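PDB 4ZMI: telomere length regulator taz1 from Schizosaccharomyces pombe, which binds double-stranded telomeric DNA and regulates telomere length and function, here represented by its helical domain. Local coordinates for residues Q16-M21 / E63-K68; Q24-V29 / I101-G106; F33-K38 / S47-K52; I108-N113 / P215-A220. One frame throughout, in Å; residues are numbered along the deposited sequence.

Contact 1 (Q16-M21 / E63-K68); sequences QNIANM and EQLTTK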
loop_
_atom_site.group_PDB
_atom_site.type_symbol
_atom_site.label_atom_id
_atom_site.label_comp_id
_atom_site.label_asym_id
_atom_site.label_seq_id
_atom_site.Cartn_x
_atom_site.Cartn_y
_atom_site.Cartn_z
ATOM N N GLN A 16 -18.530 3.227 -6.225
ATOM C CA GLN A 16 -19.160 2.258 -5.343
ATOM C C GLN A 16 -19.205 0.874 -5.986
ATOM O O GLN A 16 -19.044 -0.133 -5.300
ATOM C CB GLN A 16 -20.553 2.718 -4.918
ATOM C CG GLN A 16 -20.908 2.343 -3.483
ATOM C CD GLN A 16 -20.433 3.370 -2.468
ATOM O OE1 GLN A 16 -20.399 4.570 -2.755
ATOM N NE2 GLN A 16 -20.067 2.905 -1.275
ATOM N N ASN A 17 -19.384 0.826 -7.304
ATOM C CA ASN A 17 -19.457 -0.454 -8.005
ATOM C C ASN A 17 -18.145 -1.234 -8.053
ATOM O O ASN A 17 -18.120 -2.429 -7.773
ATOM C CB ASN A 17 -20.005 -0.286 -9.422
ATOM C CG ASN A 17 -20.048 -1.604 -10.182
ATOM O OD1 ASN A 17 -19.256 -1.832 -11.102
ATOM N ND2 ASN A 17 -20.962 -2.488 -9.781
ATOM N N ILE A 18 -17.064 -0.564 -8.436
ATOM C CA ILE A 18 -15.761 -1.206 -8.467
ATOM C C ILE A 18 -15.369 -1.600 -7.054
ATOM O O ILE A 18 -14.808 -2.678 -6.827
ATOM C CB ILE A 18 -14.692 -0.277 -9.053
ATOM C CG1 ILE A 18 -14.985 0.023 -10.534
ATOM C CG2 ILE A 18 -13.287 -0.857 -8.828
ATOM C CD1 ILE A 18 -15.128 -1.225 -11.393
ATOM N N ALA A 19 -15.683 -0.725 -6.103
ATOM C CA ALA A 19 -15.463 -1.029 -4.696
ATOM C C ALA A 19 -16.141 -2.339 -4.293
ATOM O O ALA A 19 -15.558 -3.139 -3.555
ATOM C CB ALA A 19 -15.936 0.115 -3.816
ATOM N N ASN A 20 -17.359 -2.563 -4.781
ATOM C CA ASN A 20 -18.089 -3.792 -4.460
ATOM C C ASN A 20 -17.416 -5.058 -4.982
ATOM O O ASN A 20 -17.207 -6.009 -4.226
ATOM C CB ASN A 20 -19.537 -3.735 -4.959
ATOM C CG ASN A 20 -20.444 -2.984 -4.016
ATOM O OD1 ASN A 20 -20.075 -2.710 -2.873
ATOM N ND2 ASN A 20 -21.645 -2.647 -4.488
ATOM N N MET A 21 -17.081 -5.073 -6.270
ATOM C CA MET A 21 -16.355 -6.203 -6.844
ATOM C C MET A 21 -15.019 -6.374 -6.118
ATOM O O MET A 21 -14.503 -7.484 -5.991
ATOM C CB MET A 21 -16.118 -5.997 -8.342
ATOM C CG MET A 21 -17.356 -5.601 -9.129
ATOM S SD MET A 21 -16.916 -4.759 -10.665
ATOM C CE MET A 21 -15.966 -6.030 -11.502
ATOM N N GLU A 63 -5.787 -4.709 -13.304
ATOM C CA GLU A 63 -5.395 -4.075 -14.549
ATOM C C GLU A 63 -6.414 -3.030 -15.027
ATOM O O GLU A 63 -6.022 -1.917 -15.383
ATOM C CB GLU A 63 -5.198 -5.124 -15.635
ATOM C CG GLU A 63 -4.894 -4.538 -16.997
ATOM C CD GLU A 63 -3.427 -4.241 -17.170
ATOM O OE1 GLU A 63 -2.639 -4.679 -16.303
ATOM O OE2 GLU A 63 -3.070 -3.578 -18.169
ATOM N N GLN A 64 -7.703 -3.383 -15.048
ATOM C CA GLN A 64 -8.743 -2.443 -15.488
ATOM C C GLN A 64 -8.741 -1.250 -14.552
ATOM O O GLN A 64 -8.723 -0.106 -14.997
ATOM C CB GLN A 64 -10.151 -3.079 -15.525
ATOM C CG GLN A 64 -11.268 -2.107 -16.016
ATOM C CD GLN A 64 -12.681 -2.450 -15.512
ATOM O OE1 GLN A 64 -12.942 -3.568 -15.062
ATOM N NE2 GLN A 64 -13.591 -1.477 -15.585
ATOM N N LEU A 65 -8.746 -1.535 -13.253
ATOM C CA LEU A 65 -8.707 -0.508 -12.219
ATOM C C LEU A 65 -7.588 0.489 -12.496
ATOM O O LEU A 65 -7.804 1.699 -12.566
ATOM C CB LEU A 65 -8.477 -1.174 -10.866
ATOM C CG LEU A 65 -8.523 -0.323 -9.604
ATOM C CD1 LEU A 65 -9.861 0.350 -9.467
ATOM C CD2 LEU A 65 -8.274 -1.217 -8.415
ATOM N N THR A 66 -6.397 -0.055 -12.696
ATOM C CA THR A 66 -5.182 0.718 -12.901
ATOM C C THR A 66 -5.197 1.541 -14.187
ATOM O O THR A 66 -4.870 2.722 -14.173
ATOM C CB THR A 66 -3.984 -0.228 -12.903
ATOM O OG1 THR A 66 -3.656 -0.565 -11.546
ATOM C CG2 THR A 66 -2.787 0.403 -13.577
ATOM N N THR A 67 -5.568 0.910 -15.295
ATOM C CA THR A 67 -5.551 1.570 -16.596
ATOM C C THR A 67 -6.726 2.515 -16.764
ATOM O O THR A 67 -6.560 3.654 -17.196
ATOM C CB THR A 67 -5.569 0.556 -17.750
ATOM O OG1 THR A 67 -4.373 -0.235 -17.705
ATOM C CG2 THR A 67 -5.629 1.283 -19.093
ATOM N N LYS A 68 -7.917 2.039 -16.420
ATOM C CA LYS A 68 -9.118 2.845 -16.617
ATOM C C LYS A 68 -9.128 4.076 -15.714
ATOM O O LYS A 68 -9.441 5.169 -16.175
ATOM C CB LYS A 68 -10.391 2.017 -16.409
ATOM C CG LYS A 68 -11.670 2.805 -16.605
ATOM C CD LYS A 68 -12.889 1.906 -16.588
ATOM C CE LYS A 68 -14.149 2.705 -16.878
ATOM N NZ LYS A 68 -15.334 1.825 -17.057
#
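Gln64 of helix 52-68 is the first residue of 63-68 to approach Ile18 of 16-21, and it does so loosely: its NE2 stands 4.5 Å from Ile18 CD1, a marginal approach. One residue on, Leu65 makes the firmer contact. Its CD1 lies 3.7 Å from CG2 of Ile18, and the two side chains cross obliquely rather than running alongside each other. The Leu65 torsion (chi1 -174°) sets CG trans to the backbone N and swings the branched end across to Ile18, although the bond from CA to CB does not itself point there. On the opposing helix the methyl branch CG2 is the one trans to its own N, and it carries the touch. The two CA atoms, Ile18 and Leu65, are 8.0 Å apart, so these two helices of an all-helical domain meet here through side chains and not backbone. Helix 95-107 borders the contact, its Ile101 and Thr105 also packing on Leu65, while Phe61 of helix 52-68 touches both Ile18 and Met21. At Lys68, the NZ end forms a long, weak ion pair with Asp14, two residues before 16-21 on the same helix.

Contact 2 (Q24-V29 / I101-G106); sequences QKVMMV and IQFFTG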
loop_
_atom_site.group_PDB
_atom_site.type_symbol
_atom_site.label_atom_id
_atom_site.label_comp_id
_atom_site.label_asym_id
_atom_site.label_seq_id
_atom_site.Cartn_x
_atom_site.Cartn_y
_atom_site.Cartn_z
ATOM N N GLN A 24 -15.512 -8.155 -2.839
ATOM C CA GLN A 24 -15.782 -9.548 -3.147
ATOM C C GLN A 24 -14.477 -10.319 -3.085
ATOM O O GLN A 24 -14.351 -11.283 -2.334
ATOM C CB GLN A 24 -16.403 -9.677 -4.537
ATOM C CG GLN A 24 -16.434 -11.097 -5.081
ATOM C CD GLN A 24 -17.814 -11.500 -5.561
ATOM O OE1 GLN A 24 -18.821 -11.006 -5.058
ATOM N NE2 GLN A 24 -17.868 -12.398 -6.539
ATOM N N LYS A 25 -13.493 -9.871 -3.857
ATOM C CA LYS A 25 -12.233 -10.595 -3.984
ATOM C C LYS A 25 -11.387 -10.547 -2.725
ATOM O O LYS A 25 -10.575 -11.436 -2.489
ATOM C CB LYS A 25 -11.441 -10.067 -5.171
ATOM C CG LYS A 25 -12.324 -9.836 -6.356
ATOM C CD LYS A 25 -11.550 -9.831 -7.636
ATOM C CE LYS A 25 -12.514 -9.826 -8.794
ATOM N NZ LYS A 25 -11.786 -9.964 -10.074
ATOM N N VAL A 26 -11.577 -9.510 -1.919
ATOM C CA VAL A 26 -10.874 -9.426 -0.652
ATOM C C VAL A 26 -11.359 -10.550 0.254
ATOM O O VAL A 26 -10.550 -11.324 0.769
ATOM C CB VAL A 26 -11.047 -8.050 0.032
ATOM C CG1 VAL A 26 -10.463 -8.069 1.429
ATOM C CG2 VAL A 26 -10.364 -6.986 -0.778
ATOM N N MET A 27 -12.677 -10.652 0.422
ATOM C CA MET A 27 -13.280 -11.685 1.275
ATOM C C MET A 27 -12.904 -13.090 0.821
ATOM O O MET A 27 -12.683 -13.974 1.650
ATOM C CB MET A 27 -14.803 -11.540 1.327
ATOM C CG MET A 27 -15.291 -10.259 1.989
ATOM S SD MET A 27 -14.675 -10.058 3.676
ATOM C CE MET A 27 -14.037 -8.379 3.621
ATOM N N MET A 28 -12.833 -13.291 -0.493
ATOM C CA MET A 28 -12.359 -14.554 -1.045
ATOM C C MET A 28 -10.928 -14.820 -0.627
ATOM O O MET A 28 -10.650 -15.807 0.047
ATOM C CB MET A 28 -12.442 -14.553 -2.568
ATOM C CG MET A 28 -11.412 -15.461 -3.221
ATOM S SD MET A 28 -11.661 -15.645 -4.986
ATOM C CE MET A 28 -11.622 -13.941 -5.532
ATOM N N VAL A 29 -10.026 -13.922 -1.017
ATOM C CA VAL A 29 -8.607 -14.092 -0.739
ATOM C C VAL A 29 -8.372 -14.250 0.754
ATOM O O VAL A 29 -7.553 -15.063 1.166
ATOM C CB VAL A 29 -7.773 -12.910 -1.296
ATOM C CG1 VAL A 29 -6.339 -12.967 -0.792
ATOM C CG2 VAL A 29 -7.782 -12.937 -2.798
ATOM N N ILE A 101 -11.111 -0.113 -2.300
ATOM C CA ILE A 101 -10.284 -0.305 -3.494
ATOM C C ILE A 101 -8.798 -0.439 -3.111
ATOM O O ILE A 101 -8.074 -1.310 -3.608
ATOM C CB ILE A 101 -10.457 0.874 -4.485
ATOM C CG1 ILE A 101 -11.914 0.991 -4.927
ATOM C CG2 ILE A 101 -9.562 0.700 -5.697
ATOM C CD1 ILE A 101 -12.383 2.420 -5.059
ATOM N N GLN A 102 -8.348 0.423 -2.213
ATOM C CA GLN A 102 -6.958 0.391 -1.785
ATOM C C GLN A 102 -6.617 -0.947 -1.083
ATOM O O GLN A 102 -5.548 -1.520 -1.308
ATOM C CB GLN A 102 -6.687 1.589 -0.883
ATOM C CG GLN A 102 -5.292 1.674 -0.324
ATOM C CD GLN A 102 -5.184 2.720 0.759
ATOM O OE1 GLN A 102 -5.738 2.557 1.843
ATOM N NE2 GLN A 102 -4.485 3.815 0.466
ATOM N N PHE A 103 -7.545 -1.432 -0.258
ATOM C CA PHE A 103 -7.423 -2.729 0.428
ATOM C C PHE A 103 -7.099 -3.807 -0.587
ATOM O O PHE A 103 -6.111 -4.538 -0.452
ATOM C CB PHE A 103 -8.745 -3.085 1.112
ATOM C CG PHE A 103 -8.605 -3.986 2.302
ATOM C CD1 PHE A 103 -8.965 -3.538 3.563
ATOM C CD2 PHE A 103 -8.130 -5.281 2.161
ATOM C CE1 PHE A 103 -8.839 -4.360 4.667
ATOM C CE2 PHE A 103 -8.000 -6.107 3.262
ATOM C CZ PHE A 103 -8.354 -5.644 4.520
ATOM N N PHE A 104 -7.934 -3.885 -1.619
ATOM C CA PHE A 104 -7.729 -4.846 -2.695
ATOM C C PHE A 104 -6.344 -4.709 -3.297
ATOM O O PHE A 104 -5.661 -5.703 -3.511
ATOM C CB PHE A 104 -8.784 -4.702 -3.798
ATOM C CG PHE A 104 -8.478 -5.515 -5.024
ATOM C CD1 PHE A 104 -8.777 -6.862 -5.066
ATOM C CD2 PHE A 104 -7.853 -4.944 -6.112
ATOM C CE1 PHE A 104 -8.484 -7.616 -6.180
ATOM C CE2 PHE A 104 -7.547 -5.695 -7.221
ATOM C CZ PHE A 104 -7.867 -7.025 -7.262
ATOM N N THR A 105 -5.933 -3.473 -3.572
ATOM C CA THR A 105 -4.641 -3.255 -4.204
ATOM C C THR A 105 -3.514 -3.650 -3.250
ATOM O O THR A 105 -2.475 -4.135 -3.682
ATOM C CB THR A 105 -4.479 -1.817 -4.725
ATOM O OG1 THR A 105 -4.619 -0.882 -3.648
ATOM C CG2 THR A 105 -5.545 -1.530 -5.777
ATOM N N GLY A 106 -3.729 -3.454 -1.954
ATOM C CA GLY A 106 -2.797 -3.943 -0.956
ATOM C C GLY A 106 -2.708 -5.470 -0.904
ATOM O O GLY A 106 -1.622 -6.020 -1.074
#
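Val26 sets its two methyls against successive aromatic residues of 101-106. CG1 lies 3.6 Å from Phe103 CE2, and the two side chains meet at about a right angle. CG2 is turned to the backbone beside it, 3.9 Å from Phe104 CA, and also reaches the Phe104 side chain at CB (4.1 Å). This division follows from chi1 of 172°, which holds CG1 opposite the backbone N and leaves CG2 beside that N. An alanine here lacks both methyls and would probably open a gap between the helices, leaving the Phe103 ring less firmly held. The Phe104 ring is engaged instead by the aliphatic part of Lys25: CB approaches CE1 of that ring at 4.0 Å, and Lys25 CD comes to 4.1 Å from the same CE1. Beyond CG the lysine chain is extended, which carries NZ past the ring to a salt bridge with Asp57 of helix 52-68 and gives the charge of this buried residue a partner. Phe61 of the same helix meets the Phe104 ring edge-to-face, while Leu225 and Leu226 of helix 214-229 pack on Phe103. The axes of the two short segments come within 9.6 Å at a crossing angle of 41°. No hydrogen bond joins them, and the arrangement is apolar helix-helix packing in the core of a helical domain assigned to the telomere repeat binding factor (TRF) family.

Contact 3 (F33-K38 / S47-K52); sequences FSESSK and SERLGK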
loop_
_atom_site.group_PDB
_atom_site.type_symbol
_atom_site.label_atom_id
_atom_site.label_comp_id
_atom_site.label_asym_id
_atom_site.label_seq_id
_atom_site.Cartn_x
_atom_site.Cartn_y
_atom_site.Cartn_z
ATOM N N PHE A 33 -7.049 -17.494 2.734
ATOM C CA PHE A 33 -5.906 -17.421 3.649
ATOM C C PHE A 33 -6.208 -17.982 5.049
ATOM O O PHE A 33 -5.295 -18.369 5.781
ATOM C CB PHE A 33 -5.333 -16.001 3.780
ATOM C CG PHE A 33 -4.186 -15.918 4.746
ATOM C CD1 PHE A 33 -2.934 -16.382 4.383
ATOM C CD2 PHE A 33 -4.369 -15.432 6.035
ATOM C CE1 PHE A 33 -1.869 -16.337 5.274
ATOM C CE2 PHE A 33 -3.309 -15.385 6.943
ATOM C CZ PHE A 33 -2.057 -15.833 6.557
ATOM N N SER A 34 -7.478 -18.011 5.432
ATOM C CA SER A 34 -7.832 -18.504 6.758
ATOM C C SER A 34 -7.689 -20.017 6.842
ATOM O O SER A 34 -7.448 -20.558 7.910
ATOM C CB SER A 34 -9.249 -18.080 7.146
ATOM O OG SER A 34 -9.336 -16.672 7.247
ATOM N N GLU A 35 -7.828 -20.689 5.705
ATOM C CA GLU A 35 -7.734 -22.142 5.655
ATOM C C GLU A 35 -6.292 -22.620 5.829
ATOM O O GLU A 35 -6.035 -23.603 6.529
ATOM C CB GLU A 35 -8.294 -22.672 4.329
ATOM C CG GLU A 35 -9.657 -22.116 3.944
ATOM C CD GLU A 35 -10.793 -22.748 4.719
ATOM O OE1 GLU A 35 -10.597 -23.844 5.290
ATOM O OE2 GLU A 35 -11.887 -22.147 4.749
ATOM N N SER A 36 -5.351 -21.918 5.205
ATOM C CA SER A 36 -3.988 -22.434 5.090
ATOM C C SER A 36 -2.926 -21.543 5.725
ATOM O O SER A 36 -1.794 -21.482 5.248
ATOM C CB SER A 36 -3.653 -22.670 3.617
ATOM O OG SER A 36 -4.828 -22.926 2.867
ATOM N N SER A 37 -3.283 -20.877 6.817
ATOM C CA SER A 37 -2.376 -19.947 7.488
ATOM C C SER A 37 -1.048 -20.549 7.959
ATOM O O SER A 37 -0.297 -19.876 8.656
ATOM C CB SER A 37 -3.073 -19.287 8.683
ATOM O OG SER A 37 -4.231 -18.585 8.281
ATOM N N LYS A 38 -0.761 -21.804 7.616
ATOM C CA LYS A 38 0.548 -22.382 7.939
ATOM C C LYS A 38 1.227 -23.049 6.738
ATOM O O LYS A 38 2.444 -23.232 6.735
ATOM C CB LYS A 38 0.479 -23.333 9.151
ATOM C CG LYS A 38 0.037 -24.767 8.854
ATOM C CD LYS A 38 1.196 -25.757 8.973
ATOM C CE LYS A 38 0.697 -27.199 8.951
ATOM N NZ LYS A 38 1.808 -28.185 8.863
ATOM N N SER A 47 -0.071 -18.020 -4.197
ATOM C CA SER A 47 -0.555 -18.044 -5.579
ATOM C C SER A 47 -1.136 -19.402 -5.950
ATOM O O SER A 47 -2.249 -19.499 -6.465
ATOM C CB SER A 47 0.571 -17.687 -6.554
ATOM O OG SER A 47 0.980 -16.348 -6.391
ATOM N N GLU A 48 -0.368 -20.446 -5.683
ATOM C CA GLU A 48 -0.803 -21.798 -5.982
ATOM C C GLU A 48 -2.097 -22.121 -5.259
ATOM O O GLU A 48 -3.015 -22.682 -5.848
ATOM C CB GLU A 48 0.268 -22.805 -5.589
ATOM C CG GLU A 48 1.592 -22.603 -6.288
ATOM C CD GLU A 48 2.668 -23.537 -5.756
ATOM O OE1 GLU A 48 2.325 -24.473 -4.992
ATOM O OE2 GLU A 48 3.857 -23.333 -6.093
ATOM N N ARG A 49 -2.181 -21.767 -3.983
ATOM C CA ARG A 49 -3.397 -22.063 -3.240
ATOM C C ARG A 49 -4.600 -21.305 -3.801
ATOM O O ARG A 49 -5.705 -21.841 -3.837
ATOM C CB ARG A 49 -3.219 -21.809 -1.742
ATOM C CG ARG A 49 -4.512 -21.872 -0.918
ATOM C CD ARG A 49 -5.202 -23.243 -0.929
ATOM N NE ARG A 49 -6.329 -23.265 0.008
ATOM C CZ ARG A 49 -7.162 -24.290 0.187
ATOM N NH1 ARG A 49 -7.017 -25.409 -0.512
ATOM N NH2 ARG A 49 -8.149 -24.192 1.071
ATOM N N LEU A 50 -4.390 -20.073 -4.260
ATOM C CA LEU A 50 -5.501 -19.305 -4.810
ATOM C C LEU A 50 -6.053 -19.910 -6.114
ATOM O O LEU A 50 -7.268 -19.919 -6.340
ATOM C CB LEU A 50 -5.124 -17.824 -4.978
ATOM C CG LEU A 50 -5.189 -16.972 -3.700
ATOM C CD1 LEU A 50 -4.539 -15.618 -3.886
ATOM C CD2 LEU A 50 -6.621 -16.779 -3.230
ATOM N N GLY A 51 -5.165 -20.433 -6.958
ATOM C CA GLY A 51 -5.567 -20.967 -8.249
ATOM C C GLY A 51 -5.215 -20.006 -9.368
ATOM O O GLY A 51 -5.283 -18.789 -9.187
ATOM N N LYS A 52 -4.827 -20.532 -10.525
ATOM C CA LYS A 52 -4.343 -19.666 -11.583
ATOM C C LYS A 52 -5.476 -18.787 -12.061
ATOM O O LYS A 52 -5.311 -17.581 -12.234
ATOM C CB LYS A 52 -3.752 -20.473 -12.735
ATOM C CG LYS A 52 -2.515 -21.255 -12.341
ATOM C CD LYS A 52 -1.652 -21.645 -13.531
ATOM C CE LYS A 52 -0.285 -22.130 -13.049
ATOM N NZ LYS A 52 0.632 -22.545 -14.144
#
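Arg49 reaches from helix 43-50 to Ser36 and Glu35, near the C-terminal end of helix 5-35, where its bonding is already weak. From CB, the chain sets out opposite the backbone N (chi1 170°) and then bends at chi2, 63°, which lays its middle past the serine hydroxyl. CG and CD both pass Ser36 OG, the latter at 3.8 Å. NE comes nearer, 3.2 Å from Ser36 OG, but the angle is poor and no hydrogen bond results; the contact is one of proximity between a polar pair. CZ remains beside the same oxygen. At the tip, NH2 reaches Glu35, lying 3.6 Å from CB, and Glu35 CG sits at the edge of the guanidinium, in its plane. The glutamate is bent at chi2 (-77°), and its carboxylate leads off elsewhere: OE1 is 4.9 Å from Arg49 NH2. The opposite charges may still attract at that separation, but no salt bridge is made. Two of the three residues in touch are exposed, so solvent probably weakens this attraction. Behind the arginine, Ile32 of helix 5-35 packs against it, and Leu50 turns to Val29 and Ile32. Gly51 follows with a positive phi, the first residue to leave the helix, and at the same time occupies the N-cap position of helix 52-68. The arrangement is thus a surface contact between successive helices, made where the weakly bonded C-terminal part of helix 5-35 faces the last turn of helix 43-50.

Contact 4 (I108-N113 / P215-A220); sequences IDLLDN and PAFVNA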
loop_
_atom_site.group_PDB
_atom_site.type_symbol
_atom_site.label_atom_id
_atom_site.label_comp_id
_atom_site.label_asym_id
_atom_site.label_seq_id
_atom_site.Cartn_x
_atom_site.Cartn_y
_atom_site.Cartn_z
ATOM N N ILE A 108 -3.571 -8.092 -2.871
ATOM C CA ILE A 108 -3.039 -8.873 -3.993
ATOM C C ILE A 108 -1.552 -8.635 -4.221
ATOM O O ILE A 108 -0.906 -9.387 -4.959
ATOM C CB ILE A 108 -3.760 -8.563 -5.331
ATOM C CG1 ILE A 108 -3.417 -7.165 -5.841
ATOM C CG2 ILE A 108 -5.262 -8.702 -5.206
ATOM C CD1 ILE A 108 -4.067 -6.851 -7.157
ATOM N N ASP A 109 -1.029 -7.558 -3.636
ATOM C CA ASP A 109 0.389 -7.231 -3.732
ATOM C C ASP A 109 1.180 -8.218 -2.871
ATOM O O ASP A 109 2.394 -8.344 -3.022
ATOM C CB ASP A 109 0.646 -5.776 -3.290
ATOM C CG ASP A 109 2.046 -5.279 -3.646
ATOM O OD1 ASP A 109 2.586 -5.690 -4.689
ATOM O OD2 ASP A 109 2.605 -4.464 -2.879
ATOM N N LEU A 110 0.478 -8.937 -1.999
ATOM C CA LEU A 110 1.078 -10.029 -1.226
ATOM C C LEU A 110 1.477 -11.177 -2.128
ATOM O O LEU A 110 2.179 -12.093 -1.701
ATOM C CB LEU A 110 0.088 -10.556 -0.198
ATOM C CG LEU A 110 -0.248 -9.559 0.898
ATOM C CD1 LEU A 110 -1.483 -10.014 1.654
ATOM C CD2 LEU A 110 0.962 -9.364 1.822
ATOM N N LEU A 111 1.006 -11.133 -3.372
ATOM C CA LEU A 111 1.293 -12.180 -4.346
ATOM C C LEU A 111 2.594 -11.926 -5.108
ATOM O O LEU A 111 3.012 -12.741 -5.924
ATOM C CB LEU A 111 0.120 -12.333 -5.323
ATOM C CG LEU A 111 -1.222 -12.738 -4.703
ATOM C CD1 LEU A 111 -2.325 -12.838 -5.743
ATOM C CD2 LEU A 111 -1.078 -14.060 -3.944
ATOM N N ASP A 112 3.231 -10.787 -4.848
ATOM C CA ASP A 112 4.447 -10.408 -5.572
ATOM C C ASP A 112 5.626 -11.270 -5.124
ATOM O O ASP A 112 6.248 -10.992 -4.107
ATOM C CB ASP A 112 4.747 -8.917 -5.341
ATOM C CG ASP A 112 6.130 -8.513 -5.815
ATOM O OD1 ASP A 112 6.734 -9.243 -6.629
ATOM O OD2 ASP A 112 6.621 -7.458 -5.361
ATOM N N ASN A 113 5.962 -12.297 -5.896
ATOM C CA ASN A 113 7.062 -13.177 -5.498
ATOM C C ASN A 113 8.469 -12.588 -5.650
ATOM O O ASN A 113 9.446 -13.307 -5.496
ATOM C CB ASN A 113 6.954 -14.565 -6.159
ATOM C CG ASN A 113 7.288 -14.554 -7.642
ATOM O OD1 ASN A 113 8.186 -13.842 -8.095
ATOM N ND2 ASN A 113 6.565 -15.366 -8.410
ATOM N N PRO A 215 2.949 -16.063 6.769
ATOM C CA PRO A 215 1.581 -16.015 7.297
ATOM C C PRO A 215 1.432 -14.965 8.383
ATOM O O PRO A 215 0.330 -14.486 8.653
ATOM C CB PRO A 215 1.404 -17.399 7.908
ATOM C CG PRO A 215 2.783 -17.846 8.198
ATOM C CD PRO A 215 3.566 -17.370 7.031
ATOM N N ALA A 216 2.542 -14.618 9.011
ATOM C CA ALA A 216 2.510 -13.583 10.017
ATOM C C ALA A 216 2.559 -12.224 9.328
ATOM O O ALA A 216 1.907 -11.268 9.756
ATOM C CB ALA A 216 3.669 -13.744 10.985
ATOM N N PHE A 217 3.351 -12.143 8.265
ATOM C CA PHE A 217 3.404 -10.939 7.449
ATOM C C PHE A 217 2.005 -10.646 6.933
ATOM O O PHE A 217 1.461 -9.556 7.151
ATOM C CB PHE A 217 4.390 -11.128 6.300
ATOM C CG PHE A 217 4.433 -9.971 5.335
ATOM C CD1 PHE A 217 4.584 -8.679 5.794
ATOM C CD2 PHE A 217 4.350 -10.179 3.966
ATOM C CE1 PHE A 217 4.631 -7.613 4.909
ATOM C CE2 PHE A 217 4.406 -9.108 3.083
ATOM C CZ PHE A 217 4.549 -7.831 3.563
ATOM N N VAL A 218 1.411 -11.647 6.296
ATOM C CA VAL A 218 0.091 -11.508 5.710
ATOM C C VAL A 218 -0.912 -11.064 6.749
ATOM O O VAL A 218 -1.638 -10.091 6.551
ATOM C CB VAL A 218 -0.384 -12.807 5.072
ATOM C CG1 VAL A 218 -1.838 -12.694 4.644
ATOM C CG2 VAL A 218 0.496 -13.149 3.884
ATOM N N ASN A 219 -0.934 -11.752 7.879
ATOM C CA ASN A 219 -1.853 -11.359 8.937
ATOM C C ASN A 219 -1.614 -9.932 9.434
ATOM O O ASN A 219 -2.558 -9.215 9.734
ATOM C CB ASN A 219 -1.886 -12.388 10.077
ATOM C CG ASN A 219 -2.849 -13.541 9.787
ATOM O OD1 ASN A 219 -3.940 -13.337 9.236
ATOM N ND2 ASN A 219 -2.443 -14.760 10.145
ATOM N N ALA A 220 -0.365 -9.492 9.487
ATOM C CA ALA A 220 -0.116 -8.109 9.885
ATOM C C ALA A 220 -0.605 -7.143 8.781
ATOM O O ALA A 220 -1.132 -6.064 9.074
ATOM C CB ALA A 220 1.361 -7.885 10.224
#
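The Phe217 ring is the flat group here, and the methyl CD2 of Leu110 comes to it obliquely, 3.7 Å from CE2. A second ring, that of His117, meets Phe217 with the planes at about 55°, neither stacked flat nor perpendicular. Around the same phenyl, Leu144, Glu147, Leu148 and Arg151 of helix 137-154 supply further contacts, so the loop after helix 95-107 and helix 137-154 both reach this aromatic group. Phe217 reaches them because its CG lies opposite the backbone N (chi1 175°), sending the ring out from helix 214-229 toward the loop 108-113. Leu110 is forked between two neighbours on that helix: while CD2 takes the ring, CD1 meets CG1 of Val218 at 4.0 Å. With CG beside its own backbone N (chi1 -67°) and the bond from CA to CB heading for the opposite segment, both methyls of the leucine are carried to that helix, one to each partner. The CA atoms of Leu110 and Val218 are 7.2 Å apart, the shortest such distance between the segments. Behind the leucine, Asp109 OD2 accepts from Leu120 N, and Asp112 OD2 from His117 N; the latter bond, within the loop, also holds the residue whose ring meets Phe217. No hydrogen bond links the two segments and all three touching residues are buried, which suggests that cohesion comes mainly from apolar burial of the methyls and ring, not from directed polar bonds.

Helix 5-35 is the common element of contacts 1, 2 and 3, meeting helix 52-68, helix 95-107 and helix 43-50 in turn along its length. Contacts 1 and 2 have centres 11 Å apart and touch through Leu65 and Ile101; their segments alternate along the chain. Contact 3 falls within the chain span of both, meets contact 2 where Val29 packs on Leu50, and lies about 23 Å from contact 1, centre to centre. Contact 4 begins directly after helix 95-107 and brings in helix 214-229 near the C-terminal end of this chain; Phe33 joins it to contact 3, about 11 Å away between centres. Together they bind early and late helices into one domain.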